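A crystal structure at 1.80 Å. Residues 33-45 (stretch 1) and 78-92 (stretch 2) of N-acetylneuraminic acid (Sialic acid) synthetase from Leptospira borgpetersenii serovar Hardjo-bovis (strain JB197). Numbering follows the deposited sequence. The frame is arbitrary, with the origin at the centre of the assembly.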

# COMPACT_ATOMS: atom_id res chain seq x y z
N GLY A 33 20.31 10.42 -13.96
CA GLY A 33 20.96 9.30 -14.61
C GLY A 33 21.91 9.77 -15.68
O GLY A 33 22.80 10.59 -15.43
N LEU A 34 21.69 9.28 -16.90
CA LEU A 34 22.47 9.66 -18.07
C LEU A 34 21.66 10.46 -19.07
O LEU A 34 22.13 10.72 -20.18
CB LEU A 34 23.05 8.41 -18.74
CG LEU A 34 23.97 7.59 -17.83
CD1 LEU A 34 24.68 6.51 -18.63
CD2 LEU A 34 24.98 8.50 -17.17
N ASN A 35 20.44 10.88 -18.70
CA ASN A 35 19.51 11.44 -19.67
C ASN A 35 19.98 12.79 -20.22
O ASN A 35 19.55 13.18 -21.32
CB ASN A 35 18.12 11.55 -19.03
CG ASN A 35 17.08 12.09 -19.98
OD1 ASN A 35 16.75 13.27 -19.94
ND2 ASN A 35 16.55 11.22 -20.83
N HIS A 36 20.88 13.48 -19.52
CA HIS A 36 21.43 14.73 -20.04
C HIS A 36 22.40 14.51 -21.20
O HIS A 36 22.75 15.48 -21.89
CB HIS A 36 22.15 15.47 -18.91
CG HIS A 36 23.11 14.60 -18.16
ND1 HIS A 36 24.30 14.17 -18.71
CD2 HIS A 36 23.02 14.04 -16.94
CE1 HIS A 36 24.92 13.40 -17.83
NE2 HIS A 36 24.17 13.30 -16.75
N GLY A 37 22.87 13.29 -21.41
CA GLY A 37 23.72 13.02 -22.55
C GLY A 37 25.09 13.65 -22.49
O GLY A 37 25.77 13.72 -23.52
N GLY A 38 25.52 14.11 -21.32
CA GLY A 38 26.77 14.83 -21.19
C GLY A 38 26.68 16.31 -21.48
O GLY A 38 27.72 16.99 -21.51
N ASP A 39 25.48 16.83 -21.73
CA ASP A 39 25.25 18.25 -21.96
C ASP A 39 25.17 18.93 -20.60
O ASP A 39 24.20 18.71 -19.86
CB ASP A 39 23.97 18.45 -22.76
CG ASP A 39 23.68 19.91 -23.09
OD1 ASP A 39 24.15 20.83 -22.39
OD2 ASP A 39 22.94 20.14 -24.07
N LEU A 40 26.18 19.73 -20.25
CA LEU A 40 26.22 20.31 -18.91
C LEU A 40 25.07 21.29 -18.70
O LEU A 40 24.47 21.32 -17.62
CB LEU A 40 27.56 21.00 -18.66
CG LEU A 40 27.76 21.62 -17.27
CD1 LEU A 40 27.55 20.60 -16.19
CD2 LEU A 40 29.16 22.22 -17.17
N ASN A 41 24.78 22.12 -19.70
CA ASN A 41 23.68 23.07 -19.56
C ASN A 41 22.35 22.36 -19.40
O ASN A 41 21.46 22.85 -18.70
CB ASN A 41 23.63 24.01 -20.76
CG ASN A 41 24.77 24.99 -20.75
OD1 ASN A 41 25.38 25.22 -19.71
ND2 ASN A 41 25.07 25.58 -21.91
N LEU A 42 22.19 21.20 -20.04
CA LEU A 42 20.96 20.44 -19.87
C LEU A 42 20.87 19.87 -18.46
O LEU A 42 19.79 19.89 -17.85
CB LEU A 42 20.88 19.33 -20.92
CG LEU A 42 19.61 18.47 -20.90
CD1 LEU A 42 18.36 19.34 -20.93
CD2 LEU A 42 19.62 17.51 -22.10
N ALA A 43 21.99 19.38 -17.93
CA ALA A 43 22.00 18.88 -16.56
C ALA A 43 21.66 19.99 -15.57
O ALA A 43 20.93 19.75 -14.60
CB ALA A 43 23.36 18.26 -16.23
N LEU A 44 22.17 21.20 -15.80
CA LEU A 44 21.83 22.33 -14.94
C LEU A 44 20.34 22.65 -15.02
O LEU A 44 19.69 22.92 -14.00
CB LEU A 44 22.67 23.55 -15.31
CG LEU A 44 24.15 23.44 -14.99
CD1 LEU A 44 24.95 24.56 -15.66
CD2 LEU A 44 24.37 23.47 -13.49
N ARG A 45 19.78 22.61 -16.24
CA ARG A 45 18.35 22.81 -16.41
C ARG A 45 17.55 21.73 -15.68
O ARG A 45 16.49 22.00 -15.11
CB ARG A 45 17.99 22.81 -17.90
CG ARG A 45 16.51 22.85 -18.17
CD ARG A 45 16.22 22.83 -19.67
NE ARG A 45 14.79 22.70 -19.92
CZ ARG A 45 14.27 22.32 -21.08
NH1 ARG A 45 15.08 22.02 -22.10
NH2 ARG A 45 12.96 22.23 -21.22
N LEU A 78 27.68 4.26 -26.26
CA LEU A 78 26.43 4.95 -25.93
C LEU A 78 26.60 5.85 -24.71
O LEU A 78 26.09 6.97 -24.69
CB LEU A 78 25.32 3.93 -25.69
CG LEU A 78 23.98 4.55 -25.25
CD1 LEU A 78 23.23 5.12 -26.44
CD2 LEU A 78 23.13 3.55 -24.47
N VAL A 79 27.29 5.37 -23.67
CA VAL A 79 27.38 6.12 -22.42
C VAL A 79 28.64 6.98 -22.33
O VAL A 79 28.73 7.81 -21.42
CB VAL A 79 27.31 5.19 -21.19
CG1 VAL A 79 26.02 4.37 -21.20
CG2 VAL A 79 28.54 4.29 -21.12
N LYS A 80 29.60 6.80 -23.23
CA LYS A 80 30.80 7.63 -23.20
C LYS A 80 30.50 9.13 -23.22
O LYS A 80 31.11 9.86 -22.42
CB LYS A 80 31.72 7.25 -24.37
CG LYS A 80 33.14 7.75 -24.20
CD LYS A 80 33.63 7.34 -22.82
CE LYS A 80 35.13 7.34 -22.72
NZ LYS A 80 35.55 6.70 -21.44
N PRO A 81 29.60 9.65 -24.06
CA PRO A 81 29.37 11.10 -24.07
C PRO A 81 28.76 11.64 -22.79
O PRO A 81 28.90 12.84 -22.54
CB PRO A 81 28.41 11.31 -25.26
CG PRO A 81 28.63 10.14 -26.12
CD PRO A 81 28.92 9.00 -25.20
N ALA A 82 28.09 10.81 -22.00
CA ALA A 82 27.40 11.28 -20.81
C ALA A 82 28.28 11.27 -19.57
O ALA A 82 27.78 11.56 -18.48
CB ALA A 82 26.14 10.43 -20.57
N GLU A 83 29.56 10.96 -19.70
CA GLU A 83 30.45 11.00 -18.55
C GLU A 83 30.63 12.43 -18.07
O GLU A 83 30.87 13.33 -18.88
CB GLU A 83 31.81 10.39 -18.89
CG GLU A 83 31.81 8.87 -18.99
CD GLU A 83 33.21 8.29 -19.16
OE1 GLU A 83 34.18 8.98 -18.80
OE2 GLU A 83 33.33 7.15 -19.65
N PHE A 84 30.50 12.64 -16.77
CA PHE A 84 30.88 13.89 -16.12
C PHE A 84 32.06 13.65 -15.20
O PHE A 84 32.24 12.56 -14.67
CB PHE A 84 29.72 14.48 -15.31
CG PHE A 84 28.71 15.22 -16.13
CD1 PHE A 84 29.08 15.89 -17.29
CD2 PHE A 84 27.37 15.25 -15.74
CE1 PHE A 84 28.14 16.57 -18.04
CE2 PHE A 84 26.44 15.93 -16.49
CZ PHE A 84 26.82 16.59 -17.64
N GLY A 85 32.86 14.69 -15.00
CA GLY A 85 33.97 14.59 -14.08
C GLY A 85 33.85 15.56 -12.93
O GLY A 85 32.83 16.25 -12.80
N LYS A 86 34.90 15.65 -12.11
CA LYS A 86 34.85 16.47 -10.90
C LYS A 86 34.41 17.90 -11.19
O LYS A 86 33.60 18.47 -10.46
CB LYS A 86 36.22 16.45 -10.22
CG LYS A 86 36.26 17.10 -8.84
CD LYS A 86 37.65 16.99 -8.23
CE LYS A 86 37.73 17.59 -6.84
NZ LYS A 86 39.06 17.35 -6.22
N LYS A 87 34.95 18.51 -12.26
CA LYS A 87 34.63 19.91 -12.55
C LYS A 87 33.14 20.09 -12.82
O LYS A 87 32.54 21.08 -12.38
CB LYS A 87 35.45 20.40 -13.74
N GLU A 88 32.52 19.15 -13.54
CA GLU A 88 31.09 19.27 -13.82
C GLU A 88 30.27 18.98 -12.57
O GLU A 88 29.28 19.67 -12.29
CB GLU A 88 30.68 18.32 -14.94
CG GLU A 88 31.24 18.68 -16.31
CD GLU A 88 32.68 18.24 -16.51
OE1 GLU A 88 33.15 17.34 -15.77
OE2 GLU A 88 33.34 18.80 -17.40
N PHE A 89 30.65 17.96 -11.80
CA PHE A 89 29.88 17.63 -10.61
C PHE A 89 29.93 18.76 -9.59
O PHE A 89 28.96 18.98 -8.86
CB PHE A 89 30.40 16.32 -10.00
CG PHE A 89 29.98 15.08 -10.77
CD1 PHE A 89 28.64 14.87 -11.10
CD2 PHE A 89 30.92 14.13 -11.15
CE1 PHE A 89 28.25 13.73 -11.80
CE2 PHE A 89 30.53 12.99 -11.85
CZ PHE A 89 29.20 12.79 -12.17
N LEU A 90 31.05 19.50 -9.54
CA LEU A 90 31.12 20.66 -8.66
C LEU A 90 30.13 21.74 -9.08
O LEU A 90 29.47 22.35 -8.24
CB LEU A 90 32.53 21.23 -8.64
CG LEU A 90 33.55 20.60 -7.69
CD1 LEU A 90 34.92 21.19 -7.93
CD2 LEU A 90 33.12 20.79 -6.23
N LEU A 91 30.02 22.00 -10.39
CA LEU A 91 29.04 22.96 -10.89
C LEU A 91 27.61 22.49 -10.63
O LEU A 91 26.74 23.29 -10.29
CB LEU A 91 29.25 23.20 -12.38
CG LEU A 91 30.54 23.93 -12.73
CD1 LEU A 91 30.77 23.92 -14.24
CD2 LEU A 91 30.46 25.35 -12.20
N LEU A 92 27.35 21.19 -10.81
CA LEU A 92 26.02 20.66 -10.53
C LEU A 92 25.69 20.71 -9.05
O LEU A 92 24.56 21.04 -8.67
CB LEU A 92 25.90 19.23 -11.05
CG LEU A 92 26.06 19.08 -12.57
CD1 LEU A 92 26.04 17.60 -12.96
CD2 LEU A 92 24.97 19.84 -13.32

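Two segments distant in sequence can pack closely without a single hydrogen bond between them; here several of the polar groups bond within their own stretch, and this contact from a sialic acid synthetase is a clear example. Walking along stretch 2, the first residue to engage is V79, whose CG1 meets L34 CD1 at 3.6 Å. P81 then contributes its carbonyl: P81 O accepts a CA-H...O contact from G38 CA at 3.2 Å. Here the backbones touch, with G38 CA and A82 CA 3.6 Å apart. Such proximity depends on glycine, since a CB on G38 would clash with P81 O, and the backbone angles of G38 independently call for glycine.

A82 fits this crowded site with a small side chain, its CB lying 4.1 Å from L34 CD2, while A82 O sits at the edge of the H36 ring, 3.5 Å from H36 CE1. The CA-to-CB bond of E83 points away, and its side chain forms a salt bridge within its own stretch, E83 OE2 to K80 NZ at 2.9 Å.

F84 is the centrepiece. Its ring forms an offset stack with H36, the centroids 4.4 Å apart and the planes inclined by 18°. The imidazole is also held in its own plane, where H36 ND1 accepts a hydrogen bond from G38 N at 2.9 Å. A43 CB also reaches F84 CE2, at 3.9 Å.

After G85, the N-cap residue whose N donates to E88 OE1 at 2.8 Å, a helix begins. It runs at 28° to helix 40-45, which D39 caps through OD1, accepting from L42 N at 3.1 Å. The axes approach to 10.5 Å, leaving a gap for side chains to fill. E88 CB lies 4.1 Å from L40 CD1, L91 CD1 packs 3.8 Å from L40 CD2, and L92 CD2 gathers A43 CB and L44 CD2, each at 3.7 Å.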